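Local coordinates for protein putative protease (Parabacteroides distasonis ATCC 8503, PDB 3KD4) that is of unproven function but is probably an exported protein and may be a protease, at residues C143-S148 / V177-R182; K13-H18 / I130-Q135. All blocks are in the same frame, centred on the assembly; numbering follows the deposited sequence.

Contact 1 (C143-S148 / V177-R182); sequences CKVSIS and VHWTLR
Cys143, Val145 and Ile147 pair with Leu181, Trp179 and Val177 as the hydrogen-bonded pairs of an antiparallel beta ladder, a worked example of how neighbouring strands settle each other's backbone polarity. Both N-H groups and both carbonyls of each pair are used, giving six bonds. The shortest runs from Leu181 N to Cys143 O at 2.7 Å. The longest, from Val145 N to Trp179 O, measures 3.1 Å. The amides of Lys144 and Ser146 face the other way and bond to strand 6-17. Val145 O also receives the CA-H of His178, with His178 CA 3.1 Å from the oxygen. Among the side chains, Lys144 runs alongside Thr180; its chain bends at the last torsion (chi4 -69°), and Lys144 NZ lies 2.8 Å from Thr180 OG1 as donor. Arg182 NH2 is 4.5 Å from Lys144 NZ, a like charge, but Arg182 has a salt bridge to Glu142, and Ser146 OG bonds to Glu176. The other face is apolar: Val145 CG2 meets Trp179 CE3 at 3.7 Å, Ile147 CD1 approaches CZ3 and CH2 of the same ring, and Leu203 from strand 202-206 packs on all three residues. The chemistry thus implies a two-sided sheet, polar and at least partly exposed on the Lys144 face, apolar and buried on the Trp179 face.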
loop_
_atom_site.group_PDB
_atom_site.type_symbol
_atom_site.label_atom_id
_atom_site.label_comp_id
_atom_site.label_asym_id
_atom_site.label_seq_id
_atom_site.Cartn_x
_atom_site.Cartn_y
_atom_site.Cartn_z
ATOM N N CYS A 143 -14.556 11.576 17.539
ATOM C CA CYS A 143 -13.297 11.929 16.959
ATOM C C CYS A 143 -13.339 13.435 16.632
ATOM O O CYS A 143 -14.184 13.872 15.836
ATOM C CB CYS A 143 -13.042 11.102 15.703
ATOM S SG CYS A 143 -11.505 11.544 14.900
ATOM N N LYS A 144 -12.461 14.197 17.283
ATOM C CA LYS A 144 -12.301 15.639 17.051
ATOM C C LYS A 144 -10.980 15.892 16.403
ATOM O O LYS A 144 -9.963 15.349 16.847
ATOM C CB LYS A 144 -12.398 16.429 18.366
ATOM C CG LYS A 144 -13.838 16.387 18.942
ATOM C CD LYS A 144 -14.019 17.154 20.257
ATOM C CE LYS A 144 -15.532 17.280 20.602
ATOM N NZ LYS A 144 -16.343 18.204 19.655
ATOM N N VAL A 145 -11.000 16.629 15.303
ATOM C CA VAL A 145 -9.771 16.976 14.577
ATOM C C VAL A 145 -9.771 18.458 14.333
ATOM O O VAL A 145 -10.840 19.077 14.073
ATOM C CB VAL A 145 -9.578 16.179 13.248
ATOM C CG1 VAL A 145 -9.277 14.716 13.583
ATOM C CG2 VAL A 145 -10.827 16.273 12.297
ATOM N N SER A 146 -8.578 19.041 14.438
ATOM C CA SER A 146 -8.415 20.482 14.433
ATOM C C SER A 146 -7.150 20.857 13.693
ATOM O O SER A 146 -6.118 20.209 13.872
ATOM C CB SER A 146 -8.265 20.934 15.898
ATOM O OG SER A 146 -8.034 22.281 15.983
ATOM N N ILE A 147 -7.212 21.890 12.864
ATOM C CA ILE A 147 -6.000 22.410 12.178
ATOM C C ILE A 147 -5.903 23.901 12.450
ATOM O O ILE A 147 -6.905 24.584 12.316
ATOM C CB ILE A 147 -6.074 22.194 10.671
ATOM C CG1 ILE A 147 -6.187 20.701 10.325
ATOM C CG2 ILE A 147 -4.823 22.814 9.943
ATOM C CD1 ILE A 147 -6.682 20.466 8.813
ATOM N N SER A 148 -4.746 24.388 12.903
ATOM C CA SER A 148 -4.538 25.821 13.164
ATOM C C SER A 148 -3.330 26.279 12.417
ATOM O O SER A 148 -2.292 25.621 12.493
ATOM C CB SER A 148 -4.307 26.086 14.646
ATOM O OG SER A 148 -5.375 25.584 15.387
ATOM N N VAL A 177 -9.705 25.397 11.930
ATOM C CA VAL A 177 -10.842 24.682 11.425
ATOM C C VAL A 177 -10.914 23.354 12.179
ATOM O O VAL A 177 -9.876 22.728 12.464
ATOM C CB VAL A 177 -10.765 24.487 9.894
ATOM C CG1 VAL A 177 -9.482 23.799 9.490
ATOM C CG2 VAL A 177 -11.944 23.717 9.376
ATOM N N HIS A 178 -12.121 22.957 12.534
ATOM C CA HIS A 178 -12.297 21.730 13.254
ATOM C C HIS A 178 -13.507 20.959 12.791
ATOM O O HIS A 178 -14.438 21.538 12.221
ATOM C CB HIS A 178 -12.306 21.941 14.785
ATOM C CG HIS A 178 -13.404 22.816 15.302
ATOM N ND1 HIS A 178 -13.265 24.181 15.471
ATOM C CD2 HIS A 178 -14.651 22.511 15.741
ATOM C CE1 HIS A 178 -14.382 24.676 15.978
ATOM N NE2 HIS A 178 -15.244 23.690 16.140
ATOM N N TRP A 179 -13.464 19.646 13.024
ATOM C CA TRP A 179 -14.583 18.782 12.728
ATOM C C TRP A 179 -14.823 17.844 13.924
ATOM O O TRP A 179 -13.865 17.467 14.604
ATOM C CB TRP A 179 -14.252 17.902 11.518
ATOM C CG TRP A 179 -13.922 18.550 10.241
ATOM C CD1 TRP A 179 -14.702 18.554 9.128
ATOM C CD2 TRP A 179 -12.687 19.209 9.867
ATOM N NE1 TRP A 179 -14.062 19.194 8.099
ATOM C CE2 TRP A 179 -12.820 19.592 8.510
ATOM C CE3 TRP A 179 -11.500 19.495 10.528
ATOM C CZ2 TRP A 179 -11.820 20.286 7.821
ATOM C CZ3 TRP A 179 -10.495 20.182 9.846
ATOM C CH2 TRP A 179 -10.666 20.576 8.509
ATOM N N THR A 180 -16.079 17.398 14.100
ATOM C CA THR A 180 -16.408 16.400 15.104
ATOM C C THR A 180 -17.158 15.245 14.461
ATOM O O THR A 180 -18.213 15.432 13.857
ATOM C CB THR A 180 -17.200 17.008 16.246
ATOM O OG1 THR A 180 -16.416 18.051 16.837
ATOM C CG2 THR A 180 -17.506 15.946 17.342
ATOM N N LEU A 181 -16.562 14.052 14.477
ATOM C CA LEU A 181 -17.230 12.875 13.911
ATOM C C LEU A 181 -17.685 12.006 15.083
ATOM O O LEU A 181 -17.018 11.954 16.123
ATOM C CB LEU A 181 -16.287 12.105 12.993
ATOM C CG LEU A 181 -15.665 12.736 11.737
ATOM C CD1 LEU A 181 -14.576 13.782 12.050
ATOM C CD2 LEU A 181 -15.085 11.606 10.853
ATOM N N ARG A 182 -18.850 11.373 14.954
ATOM C CA ARG A 182 -19.375 10.516 15.991
ATOM C C ARG A 182 -19.714 9.159 15.454
ATOM O O ARG A 182 -20.154 9.011 14.320
ATOM C CB ARG A 182 -20.610 11.131 16.623
ATOM C CG ARG A 182 -20.308 12.523 17.174
ATOM C CD ARG A 182 -21.486 13.112 17.899
ATOM N NE ARG A 182 -21.116 14.412 18.433
ATOM C CZ ARG A 182 -20.408 14.595 19.546
ATOM N NH1 ARG A 182 -20.021 13.571 20.302
ATOM N NH2 ARG A 182 -20.097 15.815 19.926
#

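Contact 2 (K13-H18 / I130-Q135); sequences KAWTLH and INERLQ
Trp15 CG and Ile130 CG1 each lie anti to the carbonyl carbon of their own residue (chi1 -68° and -63°), the settings in which the indole and the isoleucine end meet, while Glu132 holds CG anti to its backbone N and Lys13 stretches out fully beyond CG. This is face-to-face packing of two beta sheets: strands 13-17 and 130-133 run antiparallel with axes 10.6 Å apart, so side chains alone bridge them. Ile130 CD1 sits over one face of the indole in a CH-pi contact, 3.7 Å from the centroid of the Trp15 five-membered ring, while Ile130 CG2 approaches Trp15 CE2 and CZ2. Glu132 takes the edge of the six-membered ring, its CG in plane and 3.8 Å from Trp15 CH2. Tyr25 also meets the Trp15 ring, and Leu203 and Leu128 touch it. An alanine at Trp15 would probably leave a gap between the sheets, with Ile130 CD1 deprived of its ring face and the Glu132 methylenes of their aromatic edge. Where the packing reaches its partly exposed border, Lys13 crosses Glu132 at about a right angle and closes a salt bridge. There Lys13 NZ lies 2.7 Å from Glu132 OE2, which accepts the bond through its anti lone pair, the one directed away from OE1.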
loop_
_atom_site.group_PDB
_atom_site.type_symbol
_atom_site.label_atom_id
_atom_site.label_comp_id
_atom_site.label_asym_id
_atom_site.label_seq_id
_atom_site.Cartn_x
_atom_site.Cartn_y
_atom_site.Cartn_z
ATOM N N LYS A 13 -7.252 14.881 17.667
ATOM C CA LYS A 13 -5.968 15.166 17.016
ATOM C C LYS A 13 -5.971 16.621 16.610
ATOM O O LYS A 13 -6.987 17.122 16.079
ATOM C CB LYS A 13 -5.740 14.273 15.802
ATOM C CG LYS A 13 -5.602 12.813 16.193
ATOM C CD LYS A 13 -5.466 11.872 15.030
ATOM C CE LYS A 13 -5.118 10.443 15.553
ATOM N NZ LYS A 13 -4.980 9.485 14.446
ATOM N N ALA A 14 -4.865 17.313 16.878
ATOM C CA ALA A 14 -4.777 18.734 16.593
ATOM C C ALA A 14 -3.436 19.022 15.951
ATOM O O ALA A 14 -2.394 18.629 16.502
ATOM C CB ALA A 14 -4.961 19.552 17.887
ATOM N N TRP A 15 -3.451 19.702 14.796
ATOM C CA TRP A 15 -2.225 20.101 14.136
ATOM C C TRP A 15 -2.165 21.625 14.177
ATOM O O TRP A 15 -3.186 22.302 13.986
ATOM C CB TRP A 15 -2.171 19.646 12.665
ATOM C CG TRP A 15 -2.071 18.202 12.418
ATOM C CD1 TRP A 15 -0.965 17.493 12.101
ATOM C CD2 TRP A 15 -3.158 17.277 12.426
ATOM N NE1 TRP A 15 -1.292 16.156 11.912
ATOM C CE2 TRP A 15 -2.644 16.016 12.081
ATOM C CE3 TRP A 15 -4.532 17.414 12.629
ATOM C CZ2 TRP A 15 -3.444 14.889 11.979
ATOM C CZ3 TRP A 15 -5.330 16.270 12.576
ATOM C CH2 TRP A 15 -4.772 15.026 12.260
ATOM N N THR A 16 -0.986 22.146 14.442
ATOM C CA THR A 16 -0.731 23.556 14.471
ATOM C C THR A 16 0.517 23.880 13.659
ATOM O O THR A 16 1.575 23.276 13.856
ATOM C CB THR A 16 -0.496 24.018 15.903
ATOM O OG1 THR A 16 -1.584 23.565 16.712
ATOM C CG2 THR A 16 -0.348 25.553 15.963
ATOM N N LEU A 17 0.403 24.877 12.793
ATOM C CA LEU A 17 1.566 25.466 12.118
ATOM C C LEU A 17 1.791 26.852 12.710
ATOM O O LEU A 17 0.878 27.637 12.729
ATOM C CB LEU A 17 1.283 25.630 10.638
ATOM C CG LEU A 17 2.312 26.366 9.781
ATOM C CD1 LEU A 17 3.613 25.595 9.719
ATOM C CD2 LEU A 17 1.713 26.656 8.345
ATOM N N HIS A 18 3.014 27.148 13.129
ATOM C CA HIS A 18 3.371 28.461 13.659
ATOM C C HIS A 18 4.029 29.298 12.561
ATOM O O HIS A 18 4.544 28.744 11.594
ATOM C CB HIS A 18 4.321 28.319 14.838
ATOM C CG HIS A 18 3.740 27.549 15.971
ATOM N ND1 HIS A 18 2.772 28.072 16.801
ATOM C CD2 HIS A 18 4.000 26.302 16.437
ATOM C CE1 HIS A 18 2.437 27.168 17.711
ATOM N NE2 HIS A 18 3.165 26.082 17.507
ATOM N N ILE A 130 -1.151 17.019 5.793
ATOM C CA ILE A 130 -1.886 16.042 6.603
ATOM C C ILE A 130 -2.626 15.086 5.676
ATOM O O ILE A 130 -3.191 15.510 4.674
ATOM C CB ILE A 130 -2.906 16.761 7.507
ATOM C CG1 ILE A 130 -2.188 17.694 8.510
ATOM C CG2 ILE A 130 -3.739 15.796 8.323
ATOM C CD1 ILE A 130 -3.127 18.741 9.105
ATOM N N ASN A 131 -2.574 13.797 6.016
ATOM C CA ASN A 131 -3.391 12.766 5.429
ATOM C C ASN A 131 -3.682 11.738 6.522
ATOM O O ASN A 131 -2.973 10.737 6.650
ATOM C CB ASN A 131 -2.656 12.085 4.265
ATOM C CG ASN A 131 -3.454 10.941 3.665
ATOM O OD1 ASN A 131 -4.684 11.006 3.563
ATOM N ND2 ASN A 131 -2.757 9.899 3.245
ATOM N N GLU A 132 -4.706 11.976 7.323
ATOM C CA GLU A 132 -4.876 11.198 8.531
ATOM C C GLU A 132 -6.091 10.301 8.444
ATOM O O GLU A 132 -7.200 10.761 8.228
ATOM C CB GLU A 132 -4.999 12.119 9.745
ATOM C CG GLU A 132 -4.942 11.392 11.073
ATOM C CD GLU A 132 -3.530 10.990 11.463
ATOM O OE1 GLU A 132 -2.578 11.375 10.751
ATOM O OE2 GLU A 132 -3.383 10.291 12.486
ATOM N N ARG A 133 -5.862 9.014 8.616
ATOM C CA ARG A 133 -6.956 8.054 8.744
ATOM C C ARG A 133 -7.660 8.242 10.081
ATOM O O ARG A 133 -6.984 8.238 11.103
ATOM C CB ARG A 133 -6.374 6.635 8.711
ATOM C CG ARG A 133 -7.413 5.565 8.683
ATOM C CD ARG A 133 -6.831 4.155 8.812
ATOM N NE ARG A 133 -6.428 3.896 10.198
ATOM C CZ ARG A 133 -5.182 3.791 10.632
ATOM N NH1 ARG A 133 -4.158 3.893 9.802
ATOM N NH2 ARG A 133 -4.960 3.581 11.912
ATOM N N LEU A 134 -8.986 8.355 10.085
ATOM C CA LEU A 134 -9.758 8.550 11.307
ATOM C C LEU A 134 -10.535 7.289 11.760
ATOM O O LEU A 134 -10.898 7.153 12.937
ATOM C CB LEU A 134 -10.711 9.728 11.113
ATOM C CG LEU A 134 -10.041 11.051 10.698
ATOM C CD1 LEU A 134 -11.073 12.170 10.596
ATOM C CD2 LEU A 134 -8.902 11.439 11.669
ATOM N N GLN A 135 -10.732 6.344 10.841
ATOM C CA GLN A 135 -11.311 5.059 11.177
ATOM C C GLN A 135 -10.269 4.152 11.751
ATOM O O GLN A 135 -9.139 4.117 11.262
ATOM C CB GLN A 135 -11.933 4.400 9.931
ATOM C CG GLN A 135 -12.719 3.154 10.202
ATOM C CD GLN A 135 -13.538 2.708 9.003
ATOM O OE1 GLN A 135 -13.047 2.692 7.889
ATOM N NE2 GLN A 135 -14.802 2.387 9.231
#

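From the N terminus, strand 6-17 comes first and supplies one half of contact 2, which closes a loop of 111 residues when the chain returns as strand 129-133. The chain then passes directly into strand 140-150, which opens contact 1; that contact closes after a much shorter, 28-residue excursion, when strand 174-184 arrives. The two loops are in series, neither nested nor crossed. Yet they are joined in space, because strands 6-17 and 140-150 are parallel neighbours: Ser148 N and O make probable hydrogen bonds to Trp15 O and Leu17 N. Contact 1 thus zips neighbours within the large mixed sheet, whereas contact 2 ties that sheet to the small three-stranded one. Ile147 CG1 packs on Ile130 CD1 between them.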